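Local coordinates for protein dehydrogenase (PDB 3Q2I) that probably catalyses the NAD-dependent oxidation of UDP-N-acetylglucosaminuronic acid, a step toward 2,3-diacetamido-2,3-dideoxy-D-mannuronic acid, at residues Ile80-Ser85 against Met103-Met108; Thr110-Gly115 against Ser331-Ile336; His128-Lys133 against Ile312-Gly317; Arg12-Ala17 against Ala76-Leu81. All blocks are in the same frame, centred on the assembly; numbering follows the deposited sequence.

Interaction 1 of 4, residues Ile80-Ser85 against Met103-Met108; sequences ILTTPS and MTEKPM. With NAI (1,4-dihydronicotinamide adenine dinucleotide), chain B.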
# COMPACT_ATOMS: atom_id res chain seq x y z
N ILE A 80 36.70 2.48 -26.59
CA ILE A 80 36.75 2.71 -25.14
C ILE A 80 35.86 3.93 -24.89
O ILE A 80 35.97 4.95 -25.60
CB ILE A 80 38.16 3.09 -24.70
CG1 ILE A 80 39.15 1.95 -25.02
CG2 ILE A 80 38.18 3.42 -23.24
CD1 ILE A 80 40.58 2.48 -25.31
N LEU A 81 34.94 3.83 -23.92
CA LEU A 81 34.03 4.95 -23.64
C LEU A 81 34.41 5.64 -22.32
O LEU A 81 34.25 5.07 -21.23
CB LEU A 81 32.58 4.40 -23.48
CG LEU A 81 32.12 3.57 -24.66
CD1 LEU A 81 30.62 3.18 -24.45
CD2 LEU A 81 32.28 4.33 -25.94
N THR A 82 35.00 6.83 -22.42
CA THR A 82 35.43 7.59 -21.26
C THR A 82 34.72 8.97 -21.28
O THR A 82 35.25 10.00 -20.82
CB THR A 82 36.99 7.73 -21.21
OG1 THR A 82 37.43 8.12 -22.51
CG2 THR A 82 37.69 6.47 -20.76
N THR A 83 33.49 8.96 -21.76
CA THR A 83 32.54 10.07 -21.77
C THR A 83 31.72 10.14 -20.48
O THR A 83 31.81 9.26 -19.63
CB THR A 83 31.57 9.90 -22.94
OG1 THR A 83 31.16 8.53 -23.01
CG2 THR A 83 32.27 10.28 -24.28
N PRO A 84 30.97 11.23 -20.33
CA PRO A 84 30.01 11.24 -19.22
C PRO A 84 29.17 9.95 -19.12
O PRO A 84 28.74 9.41 -20.14
CB PRO A 84 29.11 12.41 -19.61
CG PRO A 84 30.09 13.42 -20.28
CD PRO A 84 30.94 12.47 -21.13
N SER A 85 28.91 9.51 -17.90
CA SER A 85 28.36 8.18 -17.65
C SER A 85 27.06 7.94 -18.39
O SER A 85 26.86 6.86 -18.97
CB SER A 85 28.19 7.89 -16.15
OG SER A 85 29.40 8.25 -15.48
N MET A 103 34.56 -1.18 -24.51
CA MET A 103 34.98 -1.18 -23.12
C MET A 103 34.39 0.09 -22.54
O MET A 103 34.76 1.18 -22.97
CB MET A 103 36.51 -1.04 -22.98
CG MET A 103 36.95 -0.90 -21.52
SD MET A 103 38.67 -0.31 -21.35
CE MET A 103 39.24 -1.29 -22.72
N THR A 104 33.45 -0.00 -21.60
CA THR A 104 32.85 1.23 -21.08
C THR A 104 33.42 1.50 -19.70
O THR A 104 33.64 0.59 -18.90
CB THR A 104 31.28 1.14 -21.00
OG1 THR A 104 30.81 2.39 -20.44
CG2 THR A 104 30.90 -0.03 -20.06
N GLU A 105 33.74 2.77 -19.42
CA GLU A 105 34.00 3.17 -18.05
C GLU A 105 32.74 2.93 -17.18
O GLU A 105 31.65 2.77 -17.72
CB GLU A 105 34.46 4.61 -17.97
CG GLU A 105 36.00 4.71 -17.92
CD GLU A 105 36.62 4.14 -16.68
OE1 GLU A 105 37.88 3.99 -16.61
OE2 GLU A 105 35.92 3.72 -15.73
N LYS A 106 32.98 2.85 -15.89
CA LYS A 106 31.88 2.72 -14.91
C LYS A 106 31.29 4.09 -14.68
O LYS A 106 31.92 5.13 -14.90
CB LYS A 106 32.42 2.14 -13.61
CG LYS A 106 33.43 3.05 -12.90
CD LYS A 106 32.77 4.26 -12.22
CE LYS A 106 33.50 4.70 -10.96
NZ LYS A 106 32.91 5.95 -10.30
N PRO A 107 30.06 4.15 -14.18
CA PRO A 107 29.18 2.98 -14.24
C PRO A 107 28.72 2.80 -15.69
O PRO A 107 28.78 3.74 -16.48
CB PRO A 107 27.98 3.41 -13.39
CG PRO A 107 27.89 4.93 -13.63
CD PRO A 107 29.37 5.40 -13.79
N MET A 108 28.27 1.60 -16.03
CA MET A 108 27.92 1.33 -17.40
C MET A 108 26.73 2.14 -17.91
O MET A 108 26.63 2.45 -19.08
CB MET A 108 27.72 -0.16 -17.68
CG MET A 108 26.48 -0.69 -16.94
SD MET A 108 26.40 -2.52 -16.82
CE MET A 108 26.19 -2.95 -18.53
PA NAI B . 35.42 14.47 -17.94
O1A NAI B . 34.36 15.49 -17.88
O2A NAI B . 36.88 14.83 -17.43
O5B NAI B . 35.62 13.86 -19.38
C5B NAI B . 34.64 14.35 -20.25
C4B NAI B . 35.09 14.07 -21.68
O4B NAI B . 34.06 13.57 -22.55
C3B NAI B . 35.30 15.54 -22.02
O3B NAI B . 36.61 15.75 -22.59
C2B NAI B . 34.09 15.93 -22.88
O2B NAI B . 34.33 16.98 -23.81
C1B NAI B . 33.89 14.57 -23.59
N9A NAI B . 32.60 14.43 -24.24
C8A NAI B . 31.38 14.78 -23.72
N7A NAI B . 30.45 14.44 -24.57
C5A NAI B . 31.01 13.77 -25.64
C6A NAI B . 30.52 13.20 -26.84
N6A NAI B . 29.18 13.18 -27.15
N1A NAI B . 31.41 12.66 -27.69
C2A NAI B . 32.69 12.69 -27.42
N3A NAI B . 33.23 13.21 -26.31
C4A NAI B . 32.39 13.78 -25.42
O3 NAI B . 34.93 13.21 -17.08
PN NAI B . 35.77 12.05 -16.50
O1N NAI B . 36.06 12.28 -15.04
O2N NAI B . 36.98 11.62 -17.36
O5D NAI B . 34.73 10.82 -16.28
C5D NAI B . 34.58 10.13 -17.50
C4D NAI B . 33.89 8.79 -17.30
O4D NAI B . 34.83 8.00 -16.54
C3D NAI B . 32.64 8.84 -16.38
O3D NAI B . 31.77 7.79 -16.83
C2D NAI B . 33.18 8.44 -15.00
O2D NAI B . 32.22 7.76 -14.21
C1D NAI B . 34.34 7.45 -15.33
N1N NAI B . 35.36 7.40 -14.31
C2N NAI B . 35.75 6.23 -13.85
C3N NAI B . 36.67 6.11 -12.80
C7N NAI B . 37.13 4.79 -12.32
O7N NAI B . 37.56 4.56 -11.20
N7N NAI B . 37.07 3.71 -13.15
C4N NAI B . 37.11 7.31 -12.19
C5N NAI B . 36.75 8.51 -12.79
C6N NAI B . 35.87 8.54 -13.83
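E105 meets L81 and T82 across this contact, and its carboxylate oxygen OE2 is gripped by two N-H groups. The carboxamide N7N of NADH donates to E105 OE2 at 2.8 Å, almost straight at 170°; the backbone K106 N bonds to the same OE2 at 3.1 Å, reaching it on the anti side, somewhat out of the carboxylate plane. E105 OE1 accepts from H28 and H304, so both oxygens are held and the acid can fix the rotation of the nicotinamide amide. The bend at chi2 (-66°) leads this carboxylate away from 80-85, while E105 CG remains 3.7 Å from T82 CG2; T82 OG1 is tied to G20 O.

Behind the site, L81 N donates to M103 O at 2.8 Å and L81 O accepts from E105 N, the regular pairing of parallel strands. I80 and M103 point the same way from one face, I80 CG1 lying 4.0 Å from M103 CE: a beta-branched residue suits the strand, and flexible methionine fits its end alongside. These strands belong to the beta-alpha-beta unit 78-81, 88-97, 101-104 of the Rossmann fold, whose C-terminal strand ends open into dinucleotide-binding loops.

There S85 OG and NADH O3D share a hydrogen bond of 2.8 Å, and NADH O2D donates to K106 O at 2.7 Å. The E-K-P run, with its cis peptide before P107, is characteristic of the Gfo/Idh/MocA oxidoreductases; it presses the rigid P107 CD against S85 OG at 3.3 Å. K106 NZ is hydrogen-bonded to N190 O and the UDP-sugar, linking cofactor loop to substrate.

Interaction 2 of 4, residues Thr110-Gly115 against Ser331-Ile336; sequences TRWEDG and SLELLI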
# COMPACT_ATOMS: atom_id res chain seq x y z
N THR A 110 23.25 4.94 -16.25
CA THR A 110 22.70 5.67 -15.09
C THR A 110 21.24 5.25 -14.86
O THR A 110 20.62 5.72 -13.90
CB THR A 110 22.75 7.17 -15.27
OG1 THR A 110 22.06 7.57 -16.47
CG2 THR A 110 24.22 7.69 -15.34
N ARG A 111 20.69 4.49 -15.79
CA ARG A 111 19.27 4.04 -15.77
C ARG A 111 19.22 2.58 -16.13
O ARG A 111 20.02 2.07 -16.96
CB ARG A 111 18.40 4.83 -16.75
CG ARG A 111 18.21 6.24 -16.27
CD ARG A 111 18.12 7.25 -17.39
NE ARG A 111 17.77 8.57 -16.85
CZ ARG A 111 17.36 9.55 -17.64
NH1 ARG A 111 17.31 9.37 -18.94
NH2 ARG A 111 17.06 10.73 -17.12
N TRP A 112 18.31 1.85 -15.48
CA TRP A 112 18.31 0.41 -15.61
C TRP A 112 18.07 -0.08 -17.06
O TRP A 112 18.85 -0.91 -17.57
CB TRP A 112 17.25 -0.15 -14.66
CG TRP A 112 17.18 -1.64 -14.66
CD1 TRP A 112 16.05 -2.40 -14.90
CD2 TRP A 112 18.23 -2.57 -14.39
NE1 TRP A 112 16.36 -3.73 -14.80
CE2 TRP A 112 17.67 -3.87 -14.46
CE3 TRP A 112 19.59 -2.43 -14.07
CZ2 TRP A 112 18.44 -5.03 -14.23
CZ3 TRP A 112 20.37 -3.59 -13.85
CH2 TRP A 112 19.77 -4.87 -13.96
N GLU A 113 17.03 0.42 -17.69
CA GLU A 113 16.73 -0.11 -19.04
C GLU A 113 17.89 0.22 -19.99
O GLU A 113 18.13 -0.59 -20.90
CB GLU A 113 15.42 0.46 -19.59
CG GLU A 113 14.21 -0.10 -18.84
CD GLU A 113 13.86 -1.53 -19.19
OE1 GLU A 113 14.31 -2.03 -20.26
OE2 GLU A 113 13.09 -2.13 -18.40
N ASP A 114 18.59 1.33 -19.77
CA ASP A 114 19.75 1.66 -20.66
C ASP A 114 20.85 0.59 -20.48
O ASP A 114 21.48 0.11 -21.45
CB ASP A 114 20.29 3.02 -20.25
CG ASP A 114 19.38 4.16 -20.66
OD1 ASP A 114 18.29 3.90 -21.20
OD2 ASP A 114 19.79 5.33 -20.48
N GLY A 115 21.11 0.15 -19.26
CA GLY A 115 22.11 -0.91 -19.04
C GLY A 115 21.69 -2.18 -19.76
O GLY A 115 22.50 -2.89 -20.34
N SER A 331 26.01 -4.82 -10.11
CA SER A 331 26.06 -3.64 -9.24
C SER A 331 25.12 -2.56 -9.74
O SER A 331 24.61 -1.79 -8.92
CB SER A 331 27.48 -3.11 -8.98
OG SER A 331 27.99 -2.45 -10.10
N LEU A 332 24.92 -2.42 -11.05
CA LEU A 332 23.96 -1.42 -11.52
C LEU A 332 22.60 -1.74 -10.95
O LEU A 332 21.90 -0.80 -10.52
CB LEU A 332 23.87 -1.43 -13.05
CG LEU A 332 22.89 -0.44 -13.67
CD1 LEU A 332 23.30 1.00 -13.36
CD2 LEU A 332 22.77 -0.62 -15.16
N GLU A 333 22.22 -3.01 -10.94
CA GLU A 333 20.84 -3.34 -10.46
C GLU A 333 20.74 -2.96 -8.98
O GLU A 333 19.68 -2.43 -8.54
CB GLU A 333 20.65 -4.86 -10.66
CG GLU A 333 19.22 -5.24 -10.28
CD GLU A 333 19.03 -6.75 -10.30
OE1 GLU A 333 17.97 -7.17 -10.77
OE2 GLU A 333 19.96 -7.51 -9.93
N LEU A 334 21.80 -3.14 -8.19
CA LEU A 334 21.77 -2.69 -6.80
C LEU A 334 21.63 -1.18 -6.71
O LEU A 334 20.90 -0.67 -5.86
CB LEU A 334 23.02 -3.14 -6.04
CG LEU A 334 23.01 -4.58 -5.59
CD1 LEU A 334 24.43 -4.90 -5.11
CD2 LEU A 334 21.98 -4.72 -4.45
N LEU A 335 22.39 -0.41 -7.50
CA LEU A 335 22.33 1.03 -7.44
C LEU A 335 20.92 1.47 -7.76
O LEU A 335 20.38 2.37 -7.09
CB LEU A 335 23.31 1.65 -8.47
CG LEU A 335 24.80 1.56 -8.14
CD1 LEU A 335 25.56 1.97 -9.40
CD2 LEU A 335 25.10 2.49 -6.98
N ILE A 336 20.32 0.84 -8.79
CA ILE A 336 18.97 1.28 -9.23
C ILE A 336 17.98 0.87 -8.14
O ILE A 336 17.11 1.72 -7.82
CB ILE A 336 18.57 0.65 -10.60
CG1 ILE A 336 19.56 1.20 -11.66
CG2 ILE A 336 17.12 0.97 -10.92
CD1 ILE A 336 19.47 2.70 -11.91
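W112 makes most of this apolar contact. Its benzene ring lies against the base of E333, with W112 CH2 3.4 Å from E333 CB, and the CH-pi contact follows: E333 CG sits over the face, 4.2 Å from the centroid of the six-membered ring of W112. The extended glutamate keeps its carboxylate plane nearly parallel to the indole plane, 10° apart. CG of W112 anti to the backbone N (chi1 -178°) is what swings the indole across to helix 325-344.

Aliphatic packing fills the rest. L332 brings CG to the edge of the indole, in its plane, and CD2 to 3.8 Å from W112 CE3. The same L332 CD2 is 3.9 Å from G115 CA, where the lack of a side chain allows a leucine methyl to rest on the helix backbone. I336 lays CG2 3.9 Å from W112 CB, and its CD1 approaches T110 O, so a branched side chain covers the start of helix 112-125, just after the N-cap residue R111.

The polar ends are answered outside the two segments: W112 NE1 donates to D353, E333 OE1 accepts from L352 N, and T110 OG1 bonds to E182 O. Y354 of a second subunit packs on I336, and the W112 backbone is hydrogen-bonded to that subunit too.

The arrangement is a helix-helix junction of a two-domain oxidoreductase, joining Rossmann helix 112-125 to helix 325-344 of the C-terminal family region.

Interaction 3 of 4, residues His128-Lys133 against Ile312-Gly317; sequences HLFVVK and IKTMRG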
# COMPACT_ATOMS: atom_id res chain seq x y z
N HIS A 128 32.06 -8.32 -27.54
CA HIS A 128 32.25 -8.12 -26.09
C HIS A 128 31.81 -6.74 -25.65
O HIS A 128 31.93 -5.77 -26.38
CB HIS A 128 33.72 -8.30 -25.70
CG HIS A 128 34.22 -9.70 -25.87
ND1 HIS A 128 33.94 -10.71 -24.98
CD2 HIS A 128 35.08 -10.22 -26.78
CE1 HIS A 128 34.57 -11.81 -25.36
NE2 HIS A 128 35.28 -11.54 -26.44
N LEU A 129 31.33 -6.69 -24.41
CA LEU A 129 31.15 -5.43 -23.69
C LEU A 129 31.93 -5.63 -22.38
O LEU A 129 31.57 -6.45 -21.52
CB LEU A 129 29.65 -5.19 -23.46
CG LEU A 129 29.33 -4.02 -22.52
CD1 LEU A 129 29.87 -2.70 -23.04
CD2 LEU A 129 27.81 -3.95 -22.37
N PHE A 130 33.04 -4.92 -22.22
CA PHE A 130 33.83 -4.91 -20.98
C PHE A 130 33.41 -3.69 -20.18
O PHE A 130 33.14 -2.66 -20.78
CB PHE A 130 35.31 -4.67 -21.34
CG PHE A 130 35.92 -5.73 -22.25
CD1 PHE A 130 36.54 -6.84 -21.65
CD2 PHE A 130 35.92 -5.57 -23.64
CE1 PHE A 130 37.18 -7.84 -22.46
CE2 PHE A 130 36.57 -6.57 -24.45
CZ PHE A 130 37.14 -7.68 -23.84
N VAL A 131 33.33 -3.84 -18.85
CA VAL A 131 33.01 -2.70 -17.97
C VAL A 131 34.20 -2.59 -17.06
O VAL A 131 34.65 -3.57 -16.46
CB VAL A 131 31.72 -2.98 -17.15
CG1 VAL A 131 31.45 -1.77 -16.22
CG2 VAL A 131 30.54 -3.26 -18.09
N VAL A 132 34.71 -1.37 -16.91
CA VAL A 132 35.90 -1.13 -16.11
C VAL A 132 35.62 -1.15 -14.63
O VAL A 132 35.03 -0.20 -14.12
CB VAL A 132 36.57 0.20 -16.51
CG1 VAL A 132 37.77 0.41 -15.63
CG2 VAL A 132 36.87 0.26 -17.99
N LYS A 133 36.03 -2.21 -13.96
CA LYS A 133 36.02 -2.31 -12.49
C LYS A 133 37.46 -2.63 -12.04
O LYS A 133 37.81 -3.74 -11.62
CB LYS A 133 35.05 -3.41 -12.05
CG LYS A 133 33.57 -3.05 -12.22
CD LYS A 133 32.63 -4.21 -11.89
CE LYS A 133 31.17 -3.81 -12.16
NZ LYS A 133 30.74 -3.01 -10.95
N ILE A 312 43.30 -7.30 -23.09
CA ILE A 312 44.24 -7.79 -24.12
C ILE A 312 44.27 -9.29 -24.20
O ILE A 312 44.07 -9.82 -25.28
CB ILE A 312 45.65 -7.18 -23.89
CG1 ILE A 312 45.60 -5.70 -24.27
CG2 ILE A 312 46.73 -7.87 -24.81
CD1 ILE A 312 46.71 -4.90 -23.58
N LYS A 313 44.46 -9.98 -23.08
CA LYS A 313 44.39 -11.44 -23.07
C LYS A 313 43.09 -11.98 -23.63
O LYS A 313 43.07 -12.94 -24.43
CB LYS A 313 44.68 -12.02 -21.69
CG LYS A 313 46.09 -11.78 -21.18
CD LYS A 313 46.22 -12.31 -19.77
CE LYS A 313 47.68 -12.69 -19.55
NZ LYS A 313 48.23 -11.97 -18.38
N THR A 314 41.96 -11.33 -23.32
CA THR A 314 40.71 -11.83 -23.87
C THR A 314 40.76 -11.77 -25.39
O THR A 314 40.31 -12.71 -26.07
CB THR A 314 39.50 -10.96 -23.34
OG1 THR A 314 39.45 -11.15 -21.92
CG2 THR A 314 38.17 -11.37 -23.97
N MET A 315 41.25 -10.67 -25.94
CA MET A 315 41.25 -10.47 -27.39
C MET A 315 42.21 -11.47 -28.07
O MET A 315 41.99 -11.86 -29.23
CB MET A 315 41.65 -9.05 -27.73
CG MET A 315 40.64 -7.98 -27.30
SD MET A 315 38.92 -8.43 -27.65
CE MET A 315 38.97 -7.89 -29.32
N ARG A 316 43.16 -11.96 -27.29
CA ARG A 316 44.17 -12.91 -27.81
C ARG A 316 43.77 -14.35 -27.56
O ARG A 316 44.55 -15.27 -27.85
CB ARG A 316 45.52 -12.63 -27.16
CG ARG A 316 46.14 -11.41 -27.73
CD ARG A 316 47.29 -11.69 -28.64
NE ARG A 316 48.11 -10.49 -28.52
CZ ARG A 316 48.13 -9.52 -29.42
NH1 ARG A 316 48.87 -8.44 -29.19
NH2 ARG A 316 47.48 -9.66 -30.57
N GLY A 317 42.57 -14.57 -27.05
CA GLY A 317 42.09 -15.91 -26.75
C GLY A 317 42.66 -16.53 -25.49
O GLY A 317 42.39 -17.70 -25.20
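A single threonine methyl, T314 CG2, serves two aromatic rings in different ways, touching H128 over a face and F130 at an edge. It stands 3.7 Å above the H128 ring plane, displaced toward the rim and nearest to H128 NE2, which makes a CH-pi contact. Toward F130 the same T314 CG2 is 3.8 Å from F130 CZ, close to the plane of that ring, and T314 CB lies in the plane. Both rings come from the opposite direction to the threonine.

The torsion of T314 explains the choice of methyl over hydroxyl. With CG2 anti to the backbone N, OG1 falls beside that N (chi1 -64°) and bonds to N310 O one turn back; the polar atom is satisfied within its own helix and the buried methyl is offered to the rings.

M315 adds its sulfur. SD lies 5.5 Å from the F130 ring centroid and 80° off the ring normal, a Met-aromatic contact at the edge, while it approaches the H128 ring obliquely, with SD 4.3 Å from H128 CD2. Flexible and polarisable, methionine can bring its end to both rings although its first bond does not point at the strand. Earlier in the same helix, Y307 and V311 pack on F130, and the H128 ring also meets that of H101.

G317 (phi 77°) then ends the helix as C-prime of a Schellman motif, G317 N bonding to T314 O at 3.1 Å and E318 N to K313 O. The whole is alpha-on-beta packing: late helix 304-315 covers strand 129-131, outermost in this chain's Rossmann sheet.

Interaction 4 of 4, residues Arg12-Ala17 against Ala76-Leu81; sequences RKIRFA and ADIVIL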
# COMPACT_ATOMS: atom_id res chain seq x y z
N ARG A 12 49.28 -9.26 -34.60
CA ARG A 12 49.40 -7.81 -34.60
C ARG A 12 49.09 -7.34 -33.18
O ARG A 12 48.70 -8.12 -32.31
CB ARG A 12 48.44 -7.20 -35.63
CG ARG A 12 47.01 -7.73 -35.56
CD ARG A 12 46.09 -6.88 -36.42
NE ARG A 12 44.70 -7.29 -36.37
CZ ARG A 12 43.82 -6.82 -35.47
NH1 ARG A 12 44.22 -5.98 -34.52
NH2 ARG A 12 42.56 -7.22 -35.52
N LYS A 13 49.30 -6.06 -32.93
CA LYS A 13 48.80 -5.51 -31.67
C LYS A 13 47.27 -5.42 -31.75
O LYS A 13 46.70 -5.26 -32.83
CB LYS A 13 49.44 -4.14 -31.43
CG LYS A 13 50.95 -4.21 -31.16
CD LYS A 13 51.59 -2.86 -31.37
CE LYS A 13 53.09 -2.90 -31.10
NZ LYS A 13 53.69 -1.53 -31.22
N ILE A 14 46.61 -5.53 -30.60
CA ILE A 14 45.20 -5.11 -30.49
C ILE A 14 45.03 -3.60 -30.68
O ILE A 14 45.80 -2.80 -30.13
CB ILE A 14 44.63 -5.48 -29.10
CG1 ILE A 14 45.06 -6.89 -28.69
CG2 ILE A 14 43.10 -5.28 -29.10
CD1 ILE A 14 44.60 -7.98 -29.68
N ARG A 15 44.01 -3.21 -31.44
CA ARG A 15 43.78 -1.83 -31.77
C ARG A 15 42.65 -1.26 -30.92
O ARG A 15 41.60 -1.90 -30.82
CB ARG A 15 43.50 -1.71 -33.26
CG ARG A 15 44.72 -2.23 -34.04
CD ARG A 15 44.48 -2.21 -35.52
NE ARG A 15 43.64 -3.30 -36.00
CZ ARG A 15 43.50 -3.60 -37.29
NH1 ARG A 15 44.15 -2.88 -38.20
NH2 ARG A 15 42.73 -4.61 -37.68
N PHE A 16 42.91 -0.11 -30.30
CA PHE A 16 41.91 0.61 -29.47
C PHE A 16 41.51 1.94 -30.09
O PHE A 16 42.32 2.66 -30.69
CB PHE A 16 42.52 0.83 -28.10
CG PHE A 16 42.63 -0.42 -27.26
CD1 PHE A 16 41.60 -0.80 -26.41
CD2 PHE A 16 43.72 -1.28 -27.38
CE1 PHE A 16 41.70 -1.95 -25.66
CE2 PHE A 16 43.84 -2.43 -26.63
CZ PHE A 16 42.81 -2.79 -25.78
N ALA A 17 40.24 2.33 -29.93
CA ALA A 17 39.85 3.71 -30.20
C ALA A 17 39.24 4.22 -28.89
O ALA A 17 38.78 3.41 -28.04
CB ALA A 17 38.82 3.80 -31.31
N ALA A 76 39.62 -0.12 -35.19
CA ALA A 76 39.94 -0.57 -33.84
C ALA A 76 39.22 -1.88 -33.60
O ALA A 76 38.17 -2.12 -34.19
CB ALA A 76 39.50 0.49 -32.80
N ASP A 77 39.78 -2.71 -32.73
CA ASP A 77 39.12 -3.92 -32.24
C ASP A 77 38.10 -3.52 -31.14
O ASP A 77 37.01 -4.07 -31.09
CB ASP A 77 40.16 -4.86 -31.63
CG ASP A 77 41.14 -5.39 -32.67
OD1 ASP A 77 40.65 -5.95 -33.65
OD2 ASP A 77 42.35 -5.17 -32.53
N ILE A 78 38.53 -2.62 -30.27
CA ILE A 78 37.74 -2.17 -29.10
C ILE A 78 37.61 -0.65 -29.08
O ILE A 78 38.56 0.08 -29.37
CB ILE A 78 38.47 -2.58 -27.84
CG1 ILE A 78 38.46 -4.10 -27.81
CG2 ILE A 78 37.84 -1.86 -26.57
CD1 ILE A 78 39.32 -4.73 -26.75
N VAL A 79 36.42 -0.15 -28.73
CA VAL A 79 36.15 1.29 -28.63
C VAL A 79 35.95 1.55 -27.14
O VAL A 79 35.16 0.84 -26.50
CB VAL A 79 34.90 1.76 -29.40
CG1 VAL A 79 34.65 3.27 -29.19
CG2 VAL A 79 35.08 1.55 -30.91
N ILE A 80 36.70 2.48 -26.59
CA ILE A 80 36.75 2.71 -25.14
C ILE A 80 35.86 3.93 -24.89
O ILE A 80 35.97 4.95 -25.60
CB ILE A 80 38.16 3.09 -24.70
CG1 ILE A 80 39.15 1.95 -25.02
CG2 ILE A 80 38.18 3.42 -23.24
CD1 ILE A 80 40.58 2.48 -25.31
N LEU A 81 34.94 3.83 -23.92
CA LEU A 81 34.03 4.95 -23.64
C LEU A 81 34.41 5.64 -22.32
O LEU A 81 34.25 5.07 -21.23
CB LEU A 81 32.58 4.40 -23.48
CG LEU A 81 32.12 3.57 -24.66
CD1 LEU A 81 30.62 3.18 -24.45
CD2 LEU A 81 32.28 4.33 -25.94
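R12 and D77 meet end-on in a two-pronged salt bridge: R12 NH1 donates to D77 OD2 at 2.8 Å and R12 NH2 to D77 OD1 at 3.0 Å, each on a syn lone pair, the two flat groups only 12° apart. D77 OD2 has a second donor on its anti side, somewhat out of the carboxylate plane, the backbone R15 N at 2.8 Å. R12 NH1 also reaches K13 O, bringing that carbonyl into the same knot.

R15 NH2 lies over the centre of the R12 guanidinium, the two arginines sharing an acidic setting: D77 binds R12, and D75 forms a salt bridge with R15 NH1.

R15 O is satisfied twice, by D77 N at 2.8 Å from above the carbonyl plane and by I78 N at 3.2 Å. Regular parallel pairing follows, with A17 N donating to I78 O at 2.9 Å and I80 N to A17 O at 2.7 Å. On the face that carries F16, I78 and I80, flat F16 lies beside branched I78, and I80 CD1 comes 3.6 Å from F16 CD1; on the face of A17 and V79, A17 CB meets CB of A76 from the loop before strand 78-81, a close approach that suits small residues.

In this central pair of Rossmann strands, D77 thus accepts from R15 N where regular pairing begins. Surrounded by arginine and N-H donors, that aspartate is likely to remain ionised.

How the interactions relate
Interactions 1 and 4 are successive parts of one strand, 78-81, and share I80 and L81: its N-terminal end is fastened by a partly exposed salt bridge, its C-terminal end runs into the buried NADH site. Interaction 3 lies on the same sheet, where T104 pairs with F130 and V132, and its helix also reaches interaction 4 through M315 on I78 and R316 NH2 on R12 O. Interactions 2 and 3 both join elements of the Rossmann fold (helix 112-125, strand 129-131) to helices late in the chain, and by side-chain packing rather than strand bonds. Interaction 2, only partly buried, borders another subunit, yet touches interaction 1 where M108 packs on L332.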